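Local coordinates for protein pngf-ii (Elizabethkingia meningoseptica, PDB 4R4X) that releases N-linked glycans from glycoproteins as a peptide:N-glycosidase, probably by hydrolysing the side-chain amide bond of the glycan-bearing asparagine, at residues Pro189-Glu194 with Gln206-Phe211; Gly214-Lys219 with Asp250-Pro255. All blocks are in the same frame, centred on the assembly; numbering follows the deposited sequence.

Contact 1: Pro189-Glu194 with Gln206-Phe211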
ATOM      1  N   PRO A 189      -5.676  -2.728  -9.515  1.00 15.39           N
ATOM      2  CA  PRO A 189      -5.314  -1.588 -10.351  1.00 15.70           C
ATOM      3  C   PRO A 189      -6.491  -0.653 -10.529  1.00 15.60           C
ATOM      4  O   PRO A 189      -7.632  -1.118 -10.680  1.00 15.09           O
ATOM      5  CB  PRO A 189      -4.913  -2.224 -11.697  1.00 16.66           C
ATOM      6  CG  PRO A 189      -5.090  -3.696 -11.555  1.00 17.05           C
ATOM      7  CD  PRO A 189      -5.853  -3.967 -10.296  1.00 16.38           C
ATOM      8  N   VAL A 190      -6.230   0.649 -10.483  1.00 15.01           N
ATOM      9  CA  VAL A 190      -7.264   1.637 -10.729  1.00 14.96           C
ATOM     10  C   VAL A 190      -6.885   2.521 -11.912  1.00 15.32           C
ATOM     11  O   VAL A 190      -7.568   2.480 -12.930  1.00 14.97           O
ATOM     12  CB  VAL A 190      -7.549   2.498  -9.479  1.00 15.47           C
ATOM     13  CG1 VAL A 190      -8.727   3.418  -9.729  1.00 16.20           C
ATOM     14  CG2 VAL A 190      -7.830   1.611  -8.286  1.00 16.07           C
ATOM     15  N   PHE A 191      -5.818   3.318 -11.773  1.00 15.14           N
ATOM     16  CA  PHE A 191      -5.368   4.228 -12.851  1.00 15.09           C
ATOM     17  C   PHE A 191      -3.901   4.020 -13.152  1.00 16.50           C
ATOM     18  O   PHE A 191      -3.090   3.748 -12.247  1.00 14.59           O
ATOM     19  CB  PHE A 191      -5.603   5.720 -12.531  1.00 14.91           C
ATOM     20  CG  PHE A 191      -7.036   6.083 -12.251  1.00 14.81           C
ATOM     21  CD1 PHE A 191      -8.035   5.858 -13.180  1.00 14.86           C
ATOM     22  CD2 PHE A 191      -7.381   6.698 -11.056  1.00 14.84           C
ATOM     23  CE1 PHE A 191      -9.343   6.201 -12.914  1.00 14.41           C
ATOM     24  CE2 PHE A 191      -8.688   7.012 -10.768  1.00 15.01           C
ATOM     25  CZ  PHE A 191      -9.680   6.777 -11.709  1.00 15.14           C
ATOM     26  N   GLU A 192      -3.548   4.147 -14.430  1.00 17.68           N
ATOM     27  CA  GLU A 192      -2.156   4.088 -14.859  1.00 19.59           C
ATOM     28  C   GLU A 192      -1.857   5.230 -15.827  1.00 18.89           C
ATOM     29  O   GLU A 192      -2.506   5.344 -16.860  1.00 16.86           O
ATOM     30  CB  GLU A 192      -1.859   2.746 -15.538  1.00 24.08           C
ATOM     31  CG  GLU A 192      -0.395   2.595 -15.909  1.00 27.91           C
ATOM     32  CD  GLU A 192       0.004   1.149 -16.203  1.00 33.97           C
ATOM     33  OE1 GLU A 192       1.195   0.811 -15.988  1.00 37.77           O
ATOM     34  OE2 GLU A 192      -0.870   0.349 -16.618  1.00 36.72           O
ATOM     35  N   ASN A 193      -0.906   6.083 -15.448  1.00 18.28           N
ATOM     36  CA  ASN A 193      -0.537   7.265 -16.195  1.00 18.89           C
ATOM     37  C   ASN A 193      -1.740   8.041 -16.754  1.00 17.82           C
ATOM     38  O   ASN A 193      -1.785   8.328 -17.931  1.00 17.85           O
ATOM     39  CB  ASN A 193       0.428   6.870 -17.326  1.00 21.25           C
ATOM     40  CG  ASN A 193       1.677   6.153 -16.799  1.00 23.53           C
ATOM     41  OD1 ASN A 193       2.221   6.505 -15.746  1.00 26.18           O
ATOM     42  ND2 ASN A 193       2.124   5.140 -17.520  1.00 25.25           N
ATOM     43  N   GLU A 194      -2.681   8.392 -15.888  1.00 17.01           N
ATOM     44  CA  GLU A 194      -3.884   9.134 -16.272  1.00 17.56           C
ATOM     45  C   GLU A 194      -3.717  10.618 -16.061  1.00 16.23           C
ATOM     46  O   GLU A 194      -3.361  11.060 -14.978  1.00 15.31           O
ATOM     47  CB  GLU A 194      -5.109   8.729 -15.439  1.00 19.04           C
ATOM     48  CG  GLU A 194      -5.908   7.540 -15.916  1.00 21.33           C
ATOM     49  CD  GLU A 194      -6.224   7.503 -17.402  1.00 21.96           C
ATOM     50  OE1 GLU A 194      -5.972   6.420 -17.985  1.00 23.24           O
ATOM     51  OE2 GLU A 194      -6.722   8.504 -17.970  1.00 21.80           O
ATOM     52  N   GLN A 206     -15.255   4.871 -22.189  1.00 21.69           N
ATOM     53  CA  GLN A 206     -16.063   3.769 -21.690  1.00 24.34           C
ATOM     54  C   GLN A 206     -15.593   3.165 -20.361  1.00 23.75           C
ATOM     55  O   GLN A 206     -16.376   2.494 -19.677  1.00 23.57           O
ATOM     56  CB  GLN A 206     -16.193   2.686 -22.762  1.00 28.60           C
ATOM     57  CG  GLN A 206     -17.432   2.818 -23.641  1.00 31.34           C
ATOM     58  CD  GLN A 206     -17.758   1.477 -24.280  1.00 36.90           C
ATOM     59  OE1 GLN A 206     -18.602   0.721 -23.789  1.00 42.03           O
ATOM     60  NE2 GLN A 206     -17.025   1.139 -25.321  1.00 39.29           N
ATOM     61  N   VAL A 207     -14.342   3.441 -19.984  1.00 23.53           N
ATOM     62  CA  VAL A 207     -13.733   2.914 -18.773  1.00 23.26           C
ATOM     63  C   VAL A 207     -13.607   3.999 -17.689  1.00 21.54           C
ATOM     64  O   VAL A 207     -13.986   3.775 -16.538  1.00 21.07           O
ATOM     65  CB  VAL A 207     -12.340   2.306 -19.083  1.00 25.25           C
ATOM     66  CG1 VAL A 207     -11.685   1.782 -17.817  1.00 26.25           C
ATOM     67  CG2 VAL A 207     -12.455   1.180 -20.099  1.00 27.36           C
ATOM     68  N   ILE A 208     -13.107   5.174 -18.063  1.00 19.30           N
ATOM     69  CA  ILE A 208     -12.924   6.285 -17.125  1.00 18.25           C
ATOM     70  C   ILE A 208     -13.912   7.429 -17.366  1.00 17.58           C
ATOM     71  O   ILE A 208     -13.959   8.002 -18.459  1.00 17.37           O
ATOM     72  CB  ILE A 208     -11.497   6.834 -17.245  1.00 18.06           C
ATOM     73  CG1 ILE A 208     -10.509   5.698 -16.969  1.00 18.40           C
ATOM     74  CG2 ILE A 208     -11.286   8.006 -16.278  1.00 17.77           C
ATOM     75  CD1 ILE A 208      -9.064   6.109 -16.940  1.00 18.59           C
ATOM     76  N   GLN A 209     -14.676   7.776 -16.340  1.00 16.93           N
ATOM     77  CA  GLN A 209     -15.512   8.960 -16.377  1.00 17.05           C
ATOM     78  C   GLN A 209     -14.716  10.162 -15.886  1.00 16.91           C
ATOM     79  O   GLN A 209     -13.907  10.053 -14.938  1.00 15.66           O
ATOM     80  CB  GLN A 209     -16.754   8.751 -15.529  1.00 18.97           C
ATOM     81  CG  GLN A 209     -17.564   7.533 -15.967  1.00 21.16           C
ATOM     82  CD  GLN A 209     -18.634   7.157 -14.960  1.00 22.37           C
ATOM     83  OE1 GLN A 209     -18.618   6.073 -14.384  1.00 29.44           O
ATOM     84  NE2 GLN A 209     -19.561   8.030 -14.765  1.00 23.18           N
ATOM     85  N   ARG A 210     -14.951  11.308 -16.509  1.00 16.23           N
ATOM     86  CA  ARG A 210     -14.218  12.527 -16.163  1.00 16.00           C
ATOM     87  C   ARG A 210     -15.181  13.655 -15.887  1.00 16.28           C
ATOM     88  O   ARG A 210     -16.095  13.908 -16.663  1.00 15.91           O
ATOM     89  CB  ARG A 210     -13.273  12.934 -17.290  1.00 15.49           C
ATOM     90  CG  ARG A 210     -12.343  11.822 -17.738  1.00 15.96           C
ATOM     91  CD  ARG A 210     -11.216  12.326 -18.649  1.00 15.96           C
ATOM     92  NE  ARG A 210     -10.220  11.263 -18.807  1.00 16.49           N
ATOM     93  CZ  ARG A 210     -10.383  10.173 -19.552  1.00 17.49           C
ATOM     94  NH1 ARG A 210      -9.433   9.247 -19.577  1.00 19.15           N
ATOM     95  NH2 ARG A 210     -11.500   9.982 -20.272  1.00 17.93           N
ATOM     96  N   PHE A 211     -14.985  14.338 -14.777  1.00 14.96           N
ATOM     97  CA  PHE A 211     -15.872  15.432 -14.401  1.00 15.00           C
ATOM     98  C   PHE A 211     -15.008  16.642 -14.053  1.00 14.80           C
ATOM     99  O   PHE A 211     -13.774  16.554 -14.047  1.00 13.95           O
ATOM    100  CB  PHE A 211     -16.730  15.038 -13.199  1.00 15.55           C
ATOM    101  CG  PHE A 211     -17.546  13.788 -13.400  1.00 15.69           C
ATOM    102  CD1 PHE A 211     -18.824  13.849 -13.978  1.00 15.99           C
ATOM    103  CD2 PHE A 211     -17.041  12.552 -13.034  1.00 16.01           C
ATOM    104  CE1 PHE A 211     -19.568  12.692 -14.152  1.00 16.28           C
ATOM    105  CE2 PHE A 211     -17.773  11.402 -13.208  1.00 16.73           C
ATOM    106  CZ  PHE A 211     -19.035  11.467 -13.780  1.00 16.93           C
TER
HETATM  107  O   HOH W   1      -7.530  11.206 -17.881  1.00 23.20           O

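Contact 2: Gly214-Lys219 with Asp250-Pro255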
ATOM      1  N   GLY A 214     -12.065  17.834 -16.334  1.00 15.18           N
ATOM      2  CA  GLY A 214     -10.847  17.024 -16.315  1.00 15.16           C
ATOM      3  C   GLY A 214     -10.184  16.871 -14.935  1.00 13.69           C
ATOM      4  O   GLY A 214      -9.232  16.106 -14.787  1.00 13.57           O
ATOM      5  N   THR A 215     -10.662  17.607 -13.941  1.00 12.94           N
ATOM      6  CA  THR A 215     -10.031  17.603 -12.617  1.00 12.82           C
ATOM      7  C   THR A 215     -10.422  16.402 -11.750  1.00 12.33           C
ATOM      8  O   THR A 215      -9.806  16.156 -10.711  1.00 11.71           O
ATOM      9  CB  THR A 215     -10.341  18.898 -11.862  1.00 13.03           C
ATOM     10  OG1 THR A 215     -11.755  19.052 -11.713  1.00 13.67           O
ATOM     11  CG2 THR A 215      -9.766  20.091 -12.588  1.00 12.96           C
ATOM     12  N   ILE A 216     -11.428  15.653 -12.189  1.00 12.58           N
ATOM     13  CA  ILE A 216     -11.908  14.458 -11.478  1.00 13.53           C
ATOM     14  C   ILE A 216     -11.959  13.289 -12.453  1.00 13.88           C
ATOM     15  O   ILE A 216     -12.567  13.408 -13.525  1.00 13.64           O
ATOM     16  CB  ILE A 216     -13.321  14.671 -10.928  1.00 13.79           C
ATOM     17  CG1 ILE A 216     -13.401  15.944 -10.070  1.00 13.90           C
ATOM     18  CG2 ILE A 216     -13.774  13.464 -10.125  1.00 14.00           C
ATOM     19  CD1 ILE A 216     -14.820  16.482  -9.920  1.00 14.25           C
ATOM     20  N   ILE A 217     -11.283  12.199 -12.110  1.00 13.74           N
ATOM     21  CA  ILE A 217     -11.385  10.951 -12.854  1.00 14.50           C
ATOM     22  C   ILE A 217     -11.973   9.852 -11.953  1.00 15.55           C
ATOM     23  O   ILE A 217     -11.601   9.727 -10.771  1.00 15.53           O
ATOM     24  CB  ILE A 217     -10.035  10.506 -13.472  1.00 14.34           C
ATOM     25  CG1 ILE A 217      -8.953  10.318 -12.405  1.00 14.85           C
ATOM     26  CG2 ILE A 217      -9.563  11.536 -14.499  1.00 15.43           C
ATOM     27  CD1 ILE A 217      -7.598   9.943 -12.967  1.00 14.65           C
ATOM     28  N   LEU A 218     -12.845   9.025 -12.522  1.00 15.33           N
ATOM     29  CA  LEU A 218     -13.640   8.078 -11.728  1.00 17.13           C
ATOM     30  C   LEU A 218     -13.827   6.763 -12.478  1.00 16.84           C
ATOM     31  O   LEU A 218     -14.016   6.776 -13.681  1.00 16.65           O
ATOM     32  CB  LEU A 218     -15.018   8.689 -11.473  1.00 19.15           C
ATOM     33  CG  LEU A 218     -15.871   7.993 -10.416  1.00 21.70           C
ATOM     34  CD1 LEU A 218     -15.353   8.357  -9.047  1.00 22.53           C
ATOM     35  CD2 LEU A 218     -17.341   8.394 -10.484  1.00 23.01           C
ATOM     36  N   LYS A 219     -13.789   5.639 -11.774  1.00 16.26           N
ATOM     37  CA  LYS A 219     -14.174   4.374 -12.388  1.00 17.37           C
ATOM     38  C   LYS A 219     -14.822   3.450 -11.375  1.00 17.55           C
ATOM     39  O   LYS A 219     -14.800   3.712 -10.163  1.00 16.84           O
ATOM     40  CB  LYS A 219     -12.988   3.686 -13.063  1.00 17.70           C
ATOM     41  CG  LYS A 219     -11.882   3.239 -12.149  1.00 18.64           C
ATOM     42  CD  LYS A 219     -10.991   2.142 -12.763  1.00 19.74           C
ATOM     43  CE  LYS A 219     -10.480   2.474 -14.142  1.00 19.45           C
ATOM     44  NZ  LYS A 219      -9.554   1.432 -14.661  1.00 19.24           N
ATOM     45  N   ASP A 250      -7.430  14.526  -3.674  1.00 14.78           N
ATOM     46  CA  ASP A 250      -8.130  13.500  -2.908  1.00 15.52           C
ATOM     47  C   ASP A 250      -8.206  12.251  -3.753  1.00 14.95           C
ATOM     48  O   ASP A 250      -8.454  12.324  -4.957  1.00 14.46           O
ATOM     49  CB  ASP A 250      -9.580  13.920  -2.622  1.00 17.70           C
ATOM     50  CG  ASP A 250      -9.828  14.339  -1.179  1.00 20.42           C
ATOM     51  OD1 ASP A 250      -8.991  14.119  -0.279  1.00 24.34           O
ATOM     52  OD2 ASP A 250     -10.912  14.899  -0.936  1.00 21.35           O
ATOM     53  N   VAL A 251      -8.025  11.114  -3.109  1.00 14.10           N
ATOM     54  CA  VAL A 251      -8.495   9.835  -3.607  1.00 13.65           C
ATOM     55  C   VAL A 251      -9.719   9.539  -2.757  1.00 13.35           C
ATOM     56  O   VAL A 251      -9.661   9.597  -1.512  1.00 13.31           O
ATOM     57  CB  VAL A 251      -7.455   8.732  -3.443  1.00 13.29           C
ATOM     58  CG1 VAL A 251      -7.991   7.413  -3.968  1.00 13.43           C
ATOM     59  CG2 VAL A 251      -6.170   9.119  -4.157  1.00 14.05           C
ATOM     60  N   PHE A 252     -10.832   9.278  -3.430  1.00 13.09           N
ATOM     61  CA  PHE A 252     -12.120   9.174  -2.772  1.00 13.43           C
ATOM     62  C   PHE A 252     -12.898   7.987  -3.294  1.00 13.34           C
ATOM     63  O   PHE A 252     -12.612   7.469  -4.377  1.00 12.03           O
ATOM     64  CB  PHE A 252     -12.941  10.464  -2.946  1.00 14.16           C
ATOM     65  CG  PHE A 252     -13.292  10.801  -4.371  1.00 13.88           C
ATOM     66  CD1 PHE A 252     -12.443  11.560  -5.152  1.00 13.76           C
ATOM     67  CD2 PHE A 252     -14.494  10.369  -4.926  1.00 14.07           C
ATOM     68  CE1 PHE A 252     -12.763  11.869  -6.475  1.00 14.15           C
ATOM     69  CE2 PHE A 252     -14.833  10.692  -6.232  1.00 14.68           C
ATOM     70  CZ  PHE A 252     -13.952  11.431  -7.022  1.00 14.75           C
ATOM     71  N   ILE A 253     -13.835   7.536  -2.479  1.00 14.36           N
ATOM     72  CA  ILE A 253     -14.858   6.585  -2.894  1.00 14.18           C
ATOM     73  C   ILE A 253     -16.223   7.217  -2.653  1.00 14.13           C
ATOM     74  O   ILE A 253     -16.364   8.169  -1.862  1.00 14.13           O
ATOM     75  CB  ILE A 253     -14.743   5.207  -2.191  1.00 14.75           C
ATOM     76  CG1 ILE A 253     -14.861   5.343  -0.678  1.00 14.08           C
ATOM     77  CG2 ILE A 253     -13.415   4.535  -2.544  1.00 16.14           C
ATOM     78  CD1 ILE A 253     -14.954   4.038   0.078  1.00 14.42           C
ATOM     79  N   ILE A 254     -17.242   6.683  -3.334  1.00 14.40           N
ATOM     80  CA  ILE A 254     -18.572   7.244  -3.265  1.00 14.20           C
ATOM     81  C   ILE A 254     -19.521   6.238  -2.600  1.00 15.04           C
ATOM     82  O   ILE A 254     -19.915   5.242  -3.233  1.00 15.17           O
ATOM     83  CB  ILE A 254     -19.086   7.641  -4.668  1.00 14.65           C
ATOM     84  CG1 ILE A 254     -18.174   8.705  -5.277  1.00 15.15           C
ATOM     85  CG2 ILE A 254     -20.512   8.176  -4.571  1.00 14.36           C
ATOM     86  CD1 ILE A 254     -18.463   9.053  -6.711  1.00 15.37           C
ATOM     87  N   PRO A 255     -19.897   6.475  -1.332  1.00 14.93           N
ATOM     88  CA  PRO A 255     -20.922   5.568  -0.754  1.00 15.58           C
ATOM     89  C   PRO A 255     -22.303   5.768  -1.385  1.00 15.58           C
ATOM     90  O   PRO A 255     -22.802   6.893  -1.452  1.00 16.24           O
ATOM     91  CB  PRO A 255     -20.954   5.945   0.730  1.00 15.70           C
ATOM     92  CG  PRO A 255     -19.745   6.800   0.946  1.00 16.19           C
ATOM     93  CD  PRO A 255     -19.448   7.473  -0.354  1.00 15.45           C
TER

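Contact 1: Pro189-Glu194 with Gln206-Phe211
Phe191 is the first residue of 189-194 to meet 206-211: its CD1 comes within 3.9 Å of Ile208 CD1, the two side chains crossing obliquely. The CG1 methyl of Val190 sits over the centre of one face of the ring, 3.7 Å above its plane. Val190 and Phe191 form a classic beta bulge opposite Leu362; after the corner at Glu192 and Asn193, Asn193 and Glu194 make a G1 bulge opposite Ile360. The CB bond of Glu194 points toward 206-211, and the chain then bends at chi2 (-46°). Glu194 OE2 accepts a hydrogen bond from Arg210 NH1 at 3.2 Å, part of a salt bridge. The oxygen lies in the guanidinium plane, yet the nitrogen stands 36° out of the carboxylate plane, and the bond is bent to 151°. Water 1 lies 2.8 Å from both Glu194 OE2 and Arg210 NE, accepting from the latter and probably donating to the former. The guanidinium rests with one face on Ile208 CG2, which is 3.9 Å above its centre, while NH2 binds Lys203 O and the carboxylate of Asp205. Ile208 thus packs against the ring through its CD1 and beneath the arginine through its CG2. The contact links edge strand 186-196 of one antiparallel sheet to edge strand 209-211 of a second, joining the two sheets at one edge, consistent with the jelly-roll sandwich of the PNGase F family.

Contact 2: Gly214-Lys219 with Asp250-Pro255
The ring of Phe252 meets Ile216 at its edge: Ile216 CG2 lies in the ring plane, 3.7 Å from Phe252 CZ, the two side chains crossing at about a right angle. Leu218 reaches the same end of the ring obliquely, with Leu218 CD1 3.7 Å from Phe252 CE2 and 3.9 Å from Phe252 CZ. Beyond the two segments, Phe296 makes an edge-to-face stack with Phe252. The phenyl group gets to its neighbours because CG lies between the backbone N and the carbonyl carbon (chi1 63°), a rotamer that carries the ring nearer to 214-219 although the CB bond itself does not point there. Ile254 adds a second apolar patch, placing its CD1 4.0 Å from both Leu218 CD1 and Leu218 CD2, so that the fork of the leucine takes up the end of the isoleucine.

No backbone hydrogen bond joins the two segments, since strand 343-350 runs between 216-222 and 248-253 in the same antiparallel sheet. The contact therefore spans one intervening strand on a single face of that sheet, with the CA atoms of Leu218 and Ile253 9.0 Å apart. Helix 262-268 packs over this face: Leu266 touches Ile216 and Ile254, and Tyr263 touches Leu218 and Ile254. The CB bonds of Ile217 and Ile253 point away from the other segment, and Ile217 packs on strand 186-196. At the start of strand 216-222, Thr215 and Ile216 form a classic beta bulge opposite Phe211.

Contacts 1 and 2 lie about 9 Å apart between centres and follow each other along the chain. Their common element is the pairing of strands 209-211 and 216-222, where Gln209 O lies 2.8 Å from Leu218 N and Phe211 N lies 2.9 Å from Ile216 O, both probable hydrogen bonds. Across the sandwich, Lys219 NZ reaches Val190 O at 2.8 Å, tying 214-219 directly to the first segment of contact 1. Strand 216-222 thus serves both contacts: it offers Ile216 and Leu218 to contact 2, while Ile217 and Lys219 touch Phe191 of contact 1. None of the zinc ligands, Glu52, Asp159, His542 and His545, belongs to either contact.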